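PDB 2FS2: acyl-coenzyme A thioesterase PaaI from Escherichia coli, which hydrolyses the thioester bond of ring-hydroxylated phenylacetyl-CoA esters, working as a hot-dog-fold homotetramer in phenylacetate degradation. Local coordinates for residues F90-R102 / D112-A124. Residues are numbered along the deposited sequence; the frame is centred on the assembly and turned at random.
Sequences FAGDTLTATAQVR and DIEIVNQQQKTVA
Thr-96 and Val-116 exchange two backbone hydrogen bonds, and Thr-98 with Glu-114 and Gln-100 with Asp-112 repeat the pattern, joining two antiparallel strands of the hot-dog sheet whose axes run at 163°. In the non-hydrogen-bonded pairs between them, small residues face large ones: CB of Ala-97 meets CG1 of Ile-115 at 3.7 Å, and CB of Ala-99 presses to 3.4 Å against CG1 of Ile-113, tighter than usual for carbons. Helix 54-70 covers this face, with Ala-64 and Ala-68 on Ala-99. Leu-95 extends the apolar row, its CD2 reaching CG2 of Val-123, which with Ala-124 forms a classic beta bulge facing Ile-115.

Beyond the Thr-96 and Val-116 pair, the amide of Gln-118 takes over. Folded back at chi2 (-87°), it accepts a bent bond from N of Thr-94 through OE1 (2.8 Å), the donor lying above the carbonyl plane, and donates from NE2 to OD1 of Asp-93 (3.1 Å) almost straight, from above the carboxylate plane. OD2 of Asp-93 receives N of Phe-90, so one carboxylate ties its own type II turn to the turn 117-120. An asparagine here would probably leave either the Gln-118 amide or Phe-90 N without an acceptor.

At the far end Arg-102, bent at chi2 and chi3, packs CG and CD against the Asp-112 carboxylate, its guanidinium plane 70° from it; NH1 meets OD2 from above the carboxylate plane in a salt bridge (3.0 Å). Arg-127 binds OD1, Arg-127 of the second subunit binds OD2, and Arg-102 NH2 pairs with Glu-114 of that subunit. The surrounding positive charge probably keeps buried Asp-112 ionised, and the salt bridges to the second subunit place these residues at the interface.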
ATOM      1  N   PHE B  90       8.962   6.735 -21.921  1.00 32.17           N
ATOM      2  CA  PHE B  90       9.397   6.283 -23.260  1.00 32.48           C
ATOM      3  C   PHE B  90      10.814   6.609 -23.473  1.00 32.38           C
ATOM      4  O   PHE B  90      11.279   7.521 -22.836  1.00 32.12           O
ATOM      5  CB  PHE B  90       8.623   7.060 -24.338  1.00 32.40           C
ATOM      6  CG  PHE B  90       7.187   6.761 -24.327  1.00 31.59           C
ATOM      7  CD1 PHE B  90       6.282   7.723 -23.983  1.00 36.75           C
ATOM      8  CD2 PHE B  90       6.754   5.484 -24.521  1.00 34.90           C
ATOM      9  CE1 PHE B  90       4.914   7.438 -23.931  1.00 37.90           C
ATOM     10  CE2 PHE B  90       5.410   5.147 -24.418  1.00 35.43           C
ATOM     11  CZ  PHE B  90       4.481   6.108 -24.146  1.00 35.67           C
ATOM     12  N   ALA B  91      11.491   5.942 -24.419  1.00 33.46           N
ATOM     13  CA  ALA B  91      12.920   6.224 -24.746  1.00 33.36           C
ATOM     14  C   ALA B  91      13.189   7.686 -24.886  1.00 33.05           C
ATOM     15  O   ALA B  91      12.438   8.397 -25.506  1.00 32.59           O
ATOM     16  CB  ALA B  91      13.427   5.464 -26.051  1.00 34.35           C
ATOM     17  N   GLY B  92      14.244   8.160 -24.231  1.00 35.16           N
ATOM     18  CA  GLY B  92      14.677   9.541 -24.389  1.00 34.35           C
ATOM     19  C   GLY B  92      14.022  10.371 -23.291  1.00 34.72           C
ATOM     20  O   GLY B  92      14.502  11.499 -23.041  1.00 35.35           O
ATOM     21  N   ASP B  93      12.953   9.862 -22.639  1.00 32.60           N
ATOM     22  CA  ASP B  93      12.271  10.666 -21.616  1.00 31.93           C
ATOM     23  C   ASP B  93      13.298  10.952 -20.513  1.00 29.14           C
ATOM     24  O   ASP B  93      14.056  10.049 -20.156  1.00 30.11           O
ATOM     25  CB  ASP B  93      11.058   9.949 -21.026  1.00 30.35           C
ATOM     26  CG  ASP B  93       9.774  10.170 -21.829  1.00 40.06           C
ATOM     27  OD1 ASP B  93       9.805  10.784 -22.982  1.00 44.11           O
ATOM     28  OD2 ASP B  93       8.649   9.730 -21.370  1.00 44.13           O
ATOM     29  N   THR B  94      13.355  12.166 -19.975  1.00 26.73           N
ATOM     30  CA  THR B  94      14.260  12.364 -18.793  1.00 28.01           C
ATOM     31  C   THR B  94      13.375  12.357 -17.594  1.00 26.08           C
ATOM     32  O   THR B  94      12.441  13.131 -17.562  1.00 25.24           O
ATOM     33  CB  THR B  94      15.001  13.721 -18.812  1.00 26.77           C
ATOM     34  OG1 THR B  94      16.003  13.634 -19.805  1.00 35.58           O
ATOM     35  CG2 THR B  94      15.884  13.952 -17.538  1.00 32.85           C
ATOM     36  N   LEU B  95      13.736  11.564 -16.581  1.00 24.79           N
ATOM     37  CA  LEU B  95      12.849  11.289 -15.431  1.00 22.39           C
ATOM     38  C   LEU B  95      13.544  11.794 -14.154  1.00 23.38           C
ATOM     39  O   LEU B  95      14.720  11.534 -13.929  1.00 23.82           O
ATOM     40  CB  LEU B  95      12.626   9.788 -15.318  1.00 21.29           C
ATOM     41  CG  LEU B  95      11.904   9.106 -16.461  1.00 24.48           C
ATOM     42  CD1 LEU B  95      11.640   7.638 -16.205  1.00 22.54           C
ATOM     43  CD2 LEU B  95      10.591   9.811 -16.728  1.00 20.56           C
ATOM     44  N   THR B  96      12.828  12.547 -13.349  1.00 22.11           N
ATOM     45  CA  THR B  96      13.338  13.131 -12.146  1.00 24.01           C
ATOM     46  C   THR B  96      12.493  12.567 -10.972  1.00 23.08           C
ATOM     47  O   THR B  96      11.263  12.653 -11.001  1.00 23.33           O
ATOM     48  CB  THR B  96      13.217  14.664 -12.268  1.00 24.72           C
ATOM     49  OG1 THR B  96      13.838  15.102 -13.511  1.00 30.79           O
ATOM     50  CG2 THR B  96      14.094  15.365 -11.269  1.00 26.64           C
ATOM     51  N   ALA B  97      13.157  11.953 -10.015  1.00 21.32           N
ATOM     52  CA  ALA B  97      12.529  11.405  -8.786  1.00 20.95           C
ATOM     53  C   ALA B  97      12.931  12.316  -7.624  1.00 19.88           C
ATOM     54  O   ALA B  97      14.156  12.593  -7.434  1.00 20.19           O
ATOM     55  CB  ALA B  97      12.959   9.908  -8.528  1.00 18.11           C
ATOM     56  N   THR B  98      11.935  12.861  -6.930  1.00 16.24           N
ATOM     57  CA  THR B  98      12.138  13.685  -5.790  1.00 17.64           C
ATOM     58  C   THR B  98      11.576  12.966  -4.587  1.00 19.49           C
ATOM     59  O   THR B  98      10.402  12.599  -4.586  1.00 19.18           O
ATOM     60  CB  THR B  98      11.364  14.895  -5.975  1.00 18.44           C
ATOM     61  OG1 THR B  98      11.910  15.655  -7.091  1.00 27.79           O
ATOM     62  CG2 THR B  98      11.503  15.904  -4.827  1.00 14.81           C
ATOM     63  N   ALA B  99      12.384  12.868  -3.534  1.00 18.52           N
ATOM     64  CA  ALA B  99      11.976  12.162  -2.352  1.00 17.11           C
ATOM     65  C   ALA B  99      11.948  13.163  -1.218  1.00 19.30           C
ATOM     66  O   ALA B  99      12.865  13.939  -1.076  1.00 21.01           O
ATOM     67  CB  ALA B  99      12.984  11.080  -2.120  1.00 18.83           C
ATOM     68  N   GLN B 100      10.915  13.177  -0.382  1.00 17.77           N
ATOM     69  CA  GLN B 100      10.760  14.168   0.672  1.00 18.30           C
ATOM     70  C   GLN B 100      10.338  13.381   1.924  1.00 17.00           C
ATOM     71  O   GLN B 100       9.416  12.567   1.825  1.00 14.28           O
ATOM     72  CB  GLN B 100       9.462  14.896   0.428  1.00 19.78           C
ATOM     73  CG  GLN B 100       9.447  15.998  -0.359  1.00 27.42           C
ATOM     74  CD  GLN B 100       8.001  16.408  -0.606  1.00 28.75           C
ATOM     75  OE1 GLN B 100       7.327  16.892   0.304  1.00 28.70           O
ATOM     76  NE2 GLN B 100       7.535  16.185  -1.791  1.00 30.65           N
ATOM     77  N   VAL B 101      10.961  13.655   3.055  1.00 17.73           N
ATOM     78  CA  VAL B 101      10.574  13.058   4.352  1.00 16.11           C
ATOM     79  C   VAL B 101       9.143  13.610   4.734  1.00 17.03           C
ATOM     80  O   VAL B 101       8.850  14.798   4.570  1.00 18.03           O
ATOM     81  CB  VAL B 101      11.647  13.318   5.439  1.00 14.55           C
ATOM     82  CG1 VAL B 101      11.850  14.747   5.703  1.00 18.47           C
ATOM     83  CG2 VAL B 101      11.284  12.683   6.772  1.00 17.19           C
ATOM     84  N   ARG B 102       8.239  12.710   5.098  1.00 16.74           N
ATOM     85  CA  ARG B 102       6.941  13.060   5.801  1.00 17.28           C
ATOM     86  C   ARG B 102       7.020  12.804   7.311  1.00 18.46           C
ATOM     87  O   ARG B 102       6.406  13.489   8.039  1.00 22.09           O
ATOM     88  CB  ARG B 102       5.857  12.111   5.294  1.00 14.65           C
ATOM     89  CG  ARG B 102       5.707  12.187   3.757  1.00 20.14           C
ATOM     90  CD  ARG B 102       5.456  13.606   3.204  1.00 18.24           C
ATOM     91  NE  ARG B 102       4.350  14.345   3.826  1.00 24.30           N
ATOM     92  CZ  ARG B 102       3.020  14.203   3.524  1.00 28.81           C
ATOM     93  NH1 ARG B 102       2.596  13.315   2.676  1.00 27.15           N
ATOM     94  NH2 ARG B 102       2.100  14.988   4.030  1.00 26.42           N
ATOM     95  N   ASP B 112       8.039  10.224   0.793  1.00 17.64           N
ATOM     96  CA  ASP B 112       7.196  10.271  -0.400  1.00 18.82           C
ATOM     97  C   ASP B 112       8.138  10.575  -1.540  1.00 18.31           C
ATOM     98  O   ASP B 112       8.923  11.509  -1.414  1.00 17.21           O
ATOM     99  CB  ASP B 112       6.280  11.422  -0.305  1.00 16.56           C
ATOM    100  CG  ASP B 112       4.987  11.055   0.428  1.00 29.24           C
ATOM    101  OD1 ASP B 112       4.964   9.906   0.953  1.00 34.84           O
ATOM    102  OD2 ASP B 112       3.943  11.781   0.511  1.00 31.56           O
ATOM    103  N   ILE B 113       7.966   9.863  -2.650  1.00 18.69           N
ATOM    104  CA  ILE B 113       8.806  10.091  -3.797  1.00 19.36           C
ATOM    105  C   ILE B 113       7.841  10.350  -4.990  1.00 20.36           C
ATOM    106  O   ILE B 113       6.820   9.671  -5.171  1.00 19.81           O
ATOM    107  CB  ILE B 113       9.681   8.845  -4.132  1.00 18.68           C
ATOM    108  CG1 ILE B 113      10.918   8.638  -3.238  1.00 20.00           C
ATOM    109  CG2 ILE B 113      10.148   8.877  -5.633  1.00 21.28           C
ATOM    110  CD1 ILE B 113      10.602   8.332  -1.696  1.00 25.69           C
ATOM    111  N   GLU B 114       8.169  11.316  -5.825  1.00 21.67           N
ATOM    112  CA  GLU B 114       7.384  11.486  -7.062  1.00 21.29           C
ATOM    113  C   GLU B 114       8.349  11.447  -8.235  1.00 21.61           C
ATOM    114  O   GLU B 114       9.349  12.168  -8.227  1.00 21.53           O
ATOM    115  CB  GLU B 114       6.675  12.830  -6.989  1.00 21.99           C
ATOM    116  CG  GLU B 114       5.915  13.215  -8.304  1.00 22.30           C
ATOM    117  CD  GLU B 114       4.853  14.298  -8.085  1.00 39.20           C
ATOM    118  OE1 GLU B 114       4.934  14.993  -7.014  1.00 44.28           O
ATOM    119  OE2 GLU B 114       3.918  14.466  -8.973  1.00 43.45           O
ATOM    120  N   ILE B 115       7.969  10.748  -9.303  1.00 22.39           N
ATOM    121  CA  ILE B 115       8.715  10.741 -10.545  1.00 22.22           C
ATOM    122  C   ILE B 115       7.952  11.512 -11.661  1.00 23.49           C
ATOM    123  O   ILE B 115       6.797  11.234 -11.922  1.00 22.43           O
ATOM    124  CB  ILE B 115       9.099   9.267 -11.046  1.00 23.43           C
ATOM    125  CG1 ILE B 115       9.836   8.425  -9.975  1.00 24.04           C
ATOM    126  CG2 ILE B 115       9.937   9.312 -12.383  1.00 17.07           C
ATOM    127  CD1 ILE B 115      10.221   6.974 -10.457  1.00 23.78           C
ATOM    128  N   VAL B 116       8.644  12.461 -12.274  1.00 20.79           N
ATOM    129  CA  VAL B 116       8.089  13.425 -13.186  1.00 23.40           C
ATOM    130  C   VAL B 116       8.956  13.359 -14.427  1.00 22.42           C
ATOM    131  O   VAL B 116      10.185  13.131 -14.301  1.00 21.13           O
ATOM    132  CB  VAL B 116       8.162  14.819 -12.506  1.00 25.04           C
ATOM    133  CG1 VAL B 116       8.023  15.910 -13.445  1.00 27.33           C
ATOM    134  CG2 VAL B 116       7.007  14.974 -11.391  1.00 23.25           C
ATOM    135  N   ASN B 117       8.341  13.473 -15.617  1.00 22.18           N
ATOM    136  CA  ASN B 117       9.133  13.477 -16.828  1.00 21.35           C
ATOM    137  C   ASN B 117       9.474  14.875 -17.285  1.00 21.34           C
ATOM    138  O   ASN B 117       9.186  15.865 -16.588  1.00 19.81           O
ATOM    139  CB  ASN B 117       8.466  12.693 -17.929  1.00 20.42           C
ATOM    140  CG  ASN B 117       7.255  13.426 -18.491  1.00 23.03           C
ATOM    141  OD1 ASN B 117       7.044  14.624 -18.265  1.00 23.44           O
ATOM    142  ND2 ASN B 117       6.453  12.707 -19.199  1.00 26.68           N
ATOM    143  N   GLN B 118      10.134  14.983 -18.454  1.00 22.94           N
ATOM    144  CA  GLN B 118      10.573  16.301 -18.895  1.00 25.72           C
ATOM    145  C   GLN B 118       9.342  17.212 -19.276  1.00 27.62           C
ATOM    146  O   GLN B 118       9.433  18.441 -19.280  1.00 30.54           O
ATOM    147  CB  GLN B 118      11.611  16.183 -20.056  1.00 26.59           C
ATOM    148  CG  GLN B 118      10.856  15.737 -21.335  1.00 27.21           C
ATOM    149  CD  GLN B 118      10.721  14.239 -21.445  1.00 31.32           C
ATOM    150  OE1 GLN B 118      10.895  13.446 -20.466  1.00 31.09           O
ATOM    151  NE2 GLN B 118      10.400  13.813 -22.630  1.00 35.70           N
ATOM    152  N   GLN B 119       8.175  16.665 -19.528  1.00 27.55           N
ATOM    153  CA  GLN B 119       7.020  17.559 -19.772  1.00 27.59           C
ATOM    154  C   GLN B 119       6.380  17.988 -18.455  1.00 28.01           C
ATOM    155  O   GLN B 119       5.252  18.535 -18.441  1.00 28.26           O
ATOM    156  CB  GLN B 119       5.955  16.831 -20.618  1.00 26.48           C
ATOM    157  CG  GLN B 119       6.356  16.637 -22.115  1.00 35.96           C
ATOM    158  CD  GLN B 119       6.596  18.040 -22.838  1.00 49.64           C
ATOM    159  OE1 GLN B 119       5.605  18.822 -23.078  1.00 53.15           O
ATOM    160  NE2 GLN B 119       7.907  18.381 -23.119  1.00 49.05           N
ATOM    161  N   GLN B 120       7.016  17.658 -17.326  1.00 27.10           N
ATOM    162  CA  GLN B 120       6.410  17.877 -16.010  1.00 26.63           C
ATOM    163  C   GLN B 120       5.140  17.053 -15.790  1.00 24.75           C
ATOM    164  O   GLN B 120       4.264  17.462 -15.078  1.00 26.21           O
ATOM    165  CB  GLN B 120       6.094  19.356 -15.833  1.00 28.76           C
ATOM    166  CG  GLN B 120       6.645  20.074 -14.553  1.00 39.29           C
ATOM    167  CD  GLN B 120       8.118  19.727 -14.236  1.00 46.74           C
ATOM    168  OE1 GLN B 120       8.961  19.641 -15.184  1.00 42.83           O
ATOM    169  NE2 GLN B 120       8.440  19.511 -12.896  1.00 45.98           N
ATOM    170  N   LYS B 121       5.048  15.894 -16.390  1.00 24.33           N
ATOM    171  CA  LYS B 121       3.939  15.025 -16.121  1.00 26.49           C
ATOM    172  C   LYS B 121       4.413  13.960 -15.109  1.00 25.13           C
ATOM    173  O   LYS B 121       5.471  13.403 -15.219  1.00 23.35           O
ATOM    174  CB  LYS B 121       3.408  14.432 -17.474  1.00 26.80           C
ATOM    175  CG  LYS B 121       3.137  15.472 -18.549  1.00 29.54           C
ATOM    176  CD  LYS B 121       1.604  15.895 -18.744  1.00 42.90           C
ATOM    177  CE  LYS B 121       0.937  15.389 -20.114  1.00 51.90           C
ATOM    178  NZ  LYS B 121      -0.623  15.281 -20.157  1.00 53.79           N
ATOM    179  N   THR B 122       3.634  13.719 -14.074  1.00 25.89           N
ATOM    180  CA  THR B 122       3.817  12.508 -13.222  1.00 23.98           C
ATOM    181  C   THR B 122       3.789  11.156 -13.835  1.00 22.39           C
ATOM    182  O   THR B 122       2.798  10.712 -14.374  1.00 23.75           O
ATOM    183  CB  THR B 122       2.808  12.506 -12.124  1.00 24.90           C
ATOM    184  OG1 THR B 122       2.711  13.865 -11.660  1.00 26.55           O
ATOM    185  CG2 THR B 122       3.469  11.747 -10.924  1.00 24.51           C
ATOM    186  N   VAL B 123       4.896  10.449 -13.683  1.00 19.99           N
ATOM    187  CA  VAL B 123       5.012   9.124 -14.125  1.00 19.05           C
ATOM    188  C   VAL B 123       4.588   8.116 -13.050  1.00 20.30           C
ATOM    189  O   VAL B 123       4.004   7.059 -13.386  1.00 20.91           O
ATOM    190  CB  VAL B 123       6.469   8.935 -14.538  1.00 22.32           C
ATOM    191  CG1 VAL B 123       6.856   7.487 -14.638  1.00 24.23           C
ATOM    192  CG2 VAL B 123       6.740   9.760 -15.872  1.00 20.21           C
ATOM    193  N   ALA B 124       4.893   8.422 -11.786  1.00 18.41           N
ATOM    194  CA  ALA B 124       4.759   7.452 -10.730  1.00 19.71           C
ATOM    195  C   ALA B 124       4.869   8.157  -9.346  1.00 18.98           C
ATOM    196  O   ALA B 124       5.526   9.237  -9.213  1.00 18.98           O
ATOM    197  CB  ALA B 124       5.823   6.336 -10.934  1.00 16.52           C
TER